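Local structure of aac(6')-Ii (Enterococcus faecium, 1N71) at residues Gly117-Gln122 with Ala134-Leu139; Arg45-Ala50 with Val57-Ala62. The protein probably transfers an acetyl group from acetyl-coenzyme A to the 6'-amino group of aminoglycoside antibiotics, as a resistance enzyme of the GNAT superfamily. All coordinates share one frame; numbering follows the deposited sequence.

Interactions 1 and 2 lie on opposite sides of the chain's centre, their own centres about 28 Å apart and their nearest atoms about 18 Å apart. Both belong to a GNAT fold whose coenzyme A lies between them. Interaction 2 is the hairpin of strands 46-52 and 55-66, with the side chain of Ile-60 about 4 Å from that of Leu-76, a coenzyme-binding residue of the next strand, 70-78. Interaction 1 reaches the cofactor more directly: the side chain of Asn-138 comes within about 4 Å of coenzyme A. One contact therefore belongs to the sheet beside the cofactor and the other to the loops on either side of helix 129-134, one of which touches the cofactor.

Interaction 1: residues Gly117-Gln122 with Ala134-Leu139; sequences GTTLSQ and ASIQNL
An ST turn overlapping a type I beta turn, Thr-118 to Ser-121, meets the loop after helix 129-134 through a single beta bridge, Thr-118 with Asn-138. The N-H of Leu-139 binds Gly-117 O at 2.8 Å, while Thr-119 N reaches Gln-137 O at 3.2 Å. Threonine suits both turn positions. OG1 of Thr-118 accepts from Leu-120 N and is also hydrogen-bonded to Asp-113. That of Thr-119 sits between its own backbone N and carbonyl carbon (chi1 52°), where it takes the N-H of Gln-137 at 3.0 Å and binds a water. The water's further link to Ser-135 OG is weak; that hydroxyl is hydrogen-bonded mainly to Asp-131 O. Thr-119 CG2 lies beside CB of Gln-137, and its side chain crosses that of Leu-139 at about a right angle.

Beside the turn the contact is apolar. Ile-136, with CG1 anti to its backbone N (chi1 -173°), sends CD1 across Leu-120, in a region also lined by Ile-154, Val-157 and Ile-169 of the sheet. Asn-138, which touches coenzyme A, has its amide held at both ends: ND2 donates to Glu-145 OE1 and OD1 accepts from His-142 N. The Ile-136 methyl CD1 rests 3.6 Å from CG of Leu-120.

Interaction 2: residues Arg45-Ala50 with Val57-Ala62; sequences RIAVAA and VGFIGA
The carbonyl oxygen of Ala-50 is gripped by two successive N-H groups of the neighbouring strand: Val-57 N at 2.8 Å, nearly along the C=O axis, and Gly-58 N by a weak bond of 3.3 Å. Both residues face Ala-50, which makes this a classic beta bulge in the antiparallel hairpin of strands 46-52 and 55-66, part of the GNAT sheet. Gly-58 returns its own carbonyl to Ala-50 N, whose N-H comes from above the carbonyl plane. Glycine fits here because a CB on it would press against the Ala-50 methyl. Val-57 instead lays CG2, held between its backbone N and carbonyl carbon, against Ala-50 O.

From the bulge the ladder runs on regularly. Val-48 and Ile-60 exchange two bonds, Val-48 N to Ile-60 O being almost straight at 174°, and Ile-46 and Ala-62 exchange another pair. On the face that carries Ile-46, Val-48, Ile-60 and Ala-62, Val-48 CB meets Ile-60 CG2 at 3.6 Å. These branched side chains touch Tyr-94 and Leu-95 of helix 87-101, and Ile-60 also packs on coenzyme A-binding Leu-76.

The other face carries small residues and one ring. Phe-59 has CG anti to its backbone N (chi1 179°), which swings the ring back to the first strand: CZ lies 3.8 Å from Ala-47 CB, where alanine presents only a methyl. Gly-61 CA sits 3.1 Å from Ile-46 O, where a CB would be tight. Phe-6 also meets the ring, the two planes at about 90°, and Met-40 of helix 33-40 touches it.

Backbone bonds of Ala-47 with Phe-6, Ala-49 with Ser-4, Phe-59 with Val-77 and Gly-61 with His-74 continue the pairing outward, leaving mostly hydrocarbon to face the helices on both sides.

Interaction 1: residues Gly117-Gln122 with Ala134-Leu139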
loop_
_atom_site.group_PDB
_atom_site.type_symbol
_atom_site.label_atom_id
_atom_site.label_comp_id
_atom_site.label_asym_id
_atom_site.label_seq_id
_atom_site.Cartn_x
_atom_site.Cartn_y
_atom_site.Cartn_z
ATOM N N GLY A 117 -6.997 -13.396 14.814
ATOM C CA GLY A 117 -5.838 -14.273 14.858
ATOM C C GLY A 117 -4.734 -13.711 15.734
ATOM O O GLY A 117 -3.855 -14.449 16.187
ATOM N N THR A 118 -4.770 -12.400 15.970
ATOM C CA THR A 118 -3.774 -11.726 16.809
ATOM C C THR A 118 -4.469 -10.719 17.729
ATOM O O THR A 118 -5.652 -10.423 17.565
ATOM C CB THR A 118 -2.740 -10.935 15.973
ATOM O OG1 THR A 118 -3.299 -9.671 15.599
ATOM C CG2 THR A 118 -2.366 -11.701 14.713
ATOM N N THR A 119 -3.720 -10.180 18.684
ATOM C CA THR A 119 -4.280 -9.209 19.612
ATOM C C THR A 119 -4.501 -7.840 18.985
ATOM O O THR A 119 -4.985 -6.926 19.653
ATOM C CB THR A 119 -3.378 -9.044 20.860
ATOM O OG1 THR A 119 -2.026 -8.781 20.454
ATOM C CG2 THR A 119 -3.425 -10.305 21.712
ATOM N N LEU A 120 -4.157 -7.689 17.705
ATOM C CA LEU A 120 -4.346 -6.402 17.036
ATOM C C LEU A 120 -5.756 -6.239 16.485
ATOM O O LEU A 120 -6.154 -5.142 16.099
ATOM C CB LEU A 120 -3.323 -6.207 15.911
ATOM C CG LEU A 120 -1.852 -6.081 16.325
ATOM C CD1 LEU A 120 -1.034 -5.642 15.118
ATOM C CD2 LEU A 120 -1.704 -5.060 17.452
ATOM N N SER A 121 -6.508 -7.332 16.432
ATOM C CA SER A 121 -7.884 -7.267 15.956
ATOM C C SER A 121 -8.807 -7.204 17.179
ATOM O O SER A 121 -8.380 -7.483 18.302
ATOM C CB SER A 121 -8.219 -8.494 15.099
ATOM O OG SER A 121 -7.976 -9.700 15.801
ATOM N N GLN A 122 -10.063 -6.837 16.959
ATOM C CA GLN A 122 -11.031 -6.734 18.045
ATOM C C GLN A 122 -10.568 -5.794 19.148
ATOM O O GLN A 122 -10.631 -6.119 20.338
ATOM C CB GLN A 122 -11.342 -8.124 18.614
ATOM C CG GLN A 122 -12.450 -8.836 17.840
ATOM C CD GLN A 122 -12.729 -10.239 18.339
ATOM O OE1 GLN A 122 -12.816 -10.480 19.543
ATOM N NE2 GLN A 122 -12.885 -11.174 17.407
ATOM N N ALA A 134 3.701 -3.359 19.570
ATOM C CA ALA A 134 4.867 -3.915 20.250
ATOM C C ALA A 134 4.530 -5.130 21.124
ATOM O O ALA A 134 5.344 -6.041 21.274
ATOM C CB ALA A 134 5.544 -2.822 21.099
ATOM N N SER A 135 3.330 -5.153 21.692
ATOM C CA SER A 135 2.934 -6.264 22.559
ATOM C C SER A 135 2.061 -7.307 21.866
ATOM O O SER A 135 1.425 -8.134 22.527
ATOM C CB SER A 135 2.196 -5.721 23.786
ATOM O OG SER A 135 1.013 -5.042 23.404
ATOM N N ILE A 136 2.029 -7.286 20.538
ATOM C CA ILE A 136 1.199 -8.240 19.807
ATOM C C ILE A 136 1.460 -9.677 20.246
ATOM O O ILE A 136 2.592 -10.048 20.554
ATOM C CB ILE A 136 1.436 -8.144 18.278
ATOM C CG1 ILE A 136 0.424 -9.024 17.537
ATOM C CG2 ILE A 136 2.852 -8.613 17.934
ATOM C CD1 ILE A 136 0.461 -8.861 16.026
ATOM N N GLN A 137 0.396 -10.475 20.285
ATOM C CA GLN A 137 0.492 -11.886 20.650
ATOM C C GLN A 137 -0.235 -12.671 19.562
ATOM O O GLN A 137 -1.274 -12.239 19.068
ATOM C CB GLN A 137 -0.172 -12.152 22.009
ATOM C CG GLN A 137 0.472 -11.438 23.184
ATOM C CD GLN A 137 1.859 -11.958 23.503
ATOM O OE1 GLN A 137 2.065 -13.162 23.639
ATOM N NE2 GLN A 137 2.817 -11.049 23.635
ATOM N N ASN A 138 0.316 -13.819 19.185
ATOM C CA ASN A 138 -0.295 -14.639 18.148
ATOM C C ASN A 138 -1.323 -15.581 18.767
ATOM O O ASN A 138 -0.970 -16.538 19.461
ATOM C CB ASN A 138 0.777 -15.444 17.409
ATOM C CG ASN A 138 0.289 -15.957 16.068
ATOM O OD1 ASN A 138 -0.905 -15.863 15.753
ATOM N ND2 ASN A 138 1.205 -16.505 15.271
ATOM N N LEU A 139 -2.596 -15.308 18.510
ATOM C CA LEU A 139 -3.671 -16.113 19.069
ATOM C C LEU A 139 -4.013 -17.387 18.305
ATOM O O LEU A 139 -4.194 -18.441 18.919
ATOM C CB LEU A 139 -4.933 -15.264 19.206
ATOM C CG LEU A 139 -4.741 -13.912 19.895
ATOM C CD1 LEU A 139 -6.081 -13.210 19.990
ATOM C CD2 LEU A 139 -4.128 -14.103 21.275
HETATM O O HOH W 1 -1.363 -6.329 21.193
#

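Interaction 2: residues Arg45-Ala50 with Val57-Ala62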
loop_
_atom_site.group_PDB
_atom_site.type_symbol
_atom_site.label_atom_id
_atom_site.label_comp_id
_atom_site.label_asym_id
_atom_site.label_seq_id
_atom_site.Cartn_x
_atom_site.Cartn_y
_atom_site.Cartn_z
ATOM N N ARG A 45 7.549 -7.149 -12.417
ATOM C CA ARG A 45 7.426 -7.898 -11.171
ATOM C C ARG A 45 8.364 -9.083 -11.132
ATOM O O ARG A 45 8.978 -9.451 -12.134
ATOM C CB ARG A 45 6.000 -8.421 -10.984
ATOM C CG ARG A 45 4.930 -7.357 -10.895
ATOM C CD ARG A 45 3.617 -7.982 -10.471
ATOM N NE ARG A 45 2.512 -7.032 -10.517
ATOM C CZ ARG A 45 1.305 -7.270 -10.020
ATOM N NH1 ARG A 45 1.042 -8.430 -9.430
ATOM N NH2 ARG A 45 0.355 -6.351 -10.126
ATOM N N ILE A 46 8.465 -9.680 -9.953
ATOM C CA ILE A 46 9.284 -10.858 -9.756
ATOM C C ILE A 46 8.288 -11.980 -9.480
ATOM O O ILE A 46 7.294 -11.777 -8.772
ATOM C CB ILE A 46 10.250 -10.663 -8.570
ATOM C CG1 ILE A 46 11.296 -9.607 -8.945
ATOM C CG2 ILE A 46 10.926 -11.975 -8.209
ATOM C CD1 ILE A 46 12.146 -9.135 -7.787
ATOM N N ALA A 47 8.541 -13.142 -10.073
ATOM C CA ALA A 47 7.681 -14.308 -9.917
ATOM C C ALA A 47 8.550 -15.540 -9.675
ATOM O O ALA A 47 9.283 -15.981 -10.563
ATOM C CB ALA A 47 6.838 -14.500 -11.165
ATOM N N VAL A 48 8.462 -16.084 -8.468
ATOM C CA VAL A 48 9.250 -17.250 -8.087
ATOM C C VAL A 48 8.348 -18.426 -7.746
ATOM O O VAL A 48 7.364 -18.279 -7.022
ATOM C CB VAL A 48 10.147 -16.918 -6.878
ATOM C CG1 VAL A 48 10.925 -18.147 -6.435
ATOM C CG2 VAL A 48 11.092 -15.784 -7.244
ATOM N N ALA A 49 8.695 -19.601 -8.259
ATOM C CA ALA A 49 7.891 -20.785 -8.005
ATOM C C ALA A 49 8.625 -21.881 -7.259
ATOM O O ALA A 49 9.857 -21.957 -7.267
ATOM C CB ALA A 49 7.356 -21.333 -9.314
ATOM N N ALA A 50 7.839 -22.720 -6.599
ATOM C CA ALA A 50 8.346 -23.858 -5.855
ATOM C C ALA A 50 7.720 -25.044 -6.571
ATOM O O ALA A 50 6.497 -25.190 -6.581
ATOM C CB ALA A 50 7.876 -23.801 -4.414
ATOM N N VAL A 57 3.917 -26.256 -6.029
ATOM C CA VAL A 57 3.468 -26.348 -4.646
ATOM C C VAL A 57 3.535 -25.014 -3.903
ATOM O O VAL A 57 3.041 -24.899 -2.779
ATOM C CB VAL A 57 4.298 -27.393 -3.867
ATOM C CG1 VAL A 57 4.109 -28.782 -4.489
ATOM C CG2 VAL A 57 5.767 -27.002 -3.878
ATOM N N GLY A 58 4.145 -24.012 -4.528
ATOM C CA GLY A 58 4.257 -22.713 -3.892
ATOM C C GLY A 58 4.619 -21.605 -4.863
ATOM O O GLY A 58 5.284 -21.837 -5.876
ATOM N N PHE A 59 4.179 -20.390 -4.560
ATOM C CA PHE A 59 4.461 -19.255 -5.426
ATOM C C PHE A 59 4.575 -17.978 -4.609
ATOM O O PHE A 59 3.861 -17.798 -3.624
ATOM C CB PHE A 59 3.341 -19.080 -6.453
ATOM C CG PHE A 59 3.545 -17.917 -7.384
ATOM C CD1 PHE A 59 4.374 -18.035 -8.497
ATOM C CD2 PHE A 59 2.922 -16.692 -7.138
ATOM C CE1 PHE A 59 4.584 -16.952 -9.357
ATOM C CE2 PHE A 59 3.120 -15.605 -7.984
ATOM C CZ PHE A 59 3.956 -15.733 -9.103
ATOM N N ILE A 60 5.479 -17.101 -5.025
ATOM C CA ILE A 60 5.666 -15.823 -4.351
ATOM C C ILE A 60 6.002 -14.781 -5.410
ATOM O O ILE A 60 6.666 -15.080 -6.404
ATOM C CB ILE A 60 6.797 -15.892 -3.291
ATOM C CG1 ILE A 60 6.787 -14.618 -2.438
ATOM C CG2 ILE A 60 8.153 -16.065 -3.970
ATOM C CD1 ILE A 60 7.752 -14.653 -1.263
ATOM N N GLY A 61 5.516 -13.561 -5.213
ATOM C CA GLY A 61 5.795 -12.508 -6.169
ATOM C C GLY A 61 6.081 -11.196 -5.466
ATOM O O GLY A 61 5.849 -11.068 -4.263
ATOM N N ALA A 62 6.603 -10.226 -6.208
ATOM C CA ALA A 62 6.889 -8.915 -5.639
ATOM C C ALA A 62 6.602 -7.841 -6.678
ATOM O O ALA A 62 6.906 -8.007 -7.862
ATOM C CB ALA A 62 8.342 -8.835 -5.178
#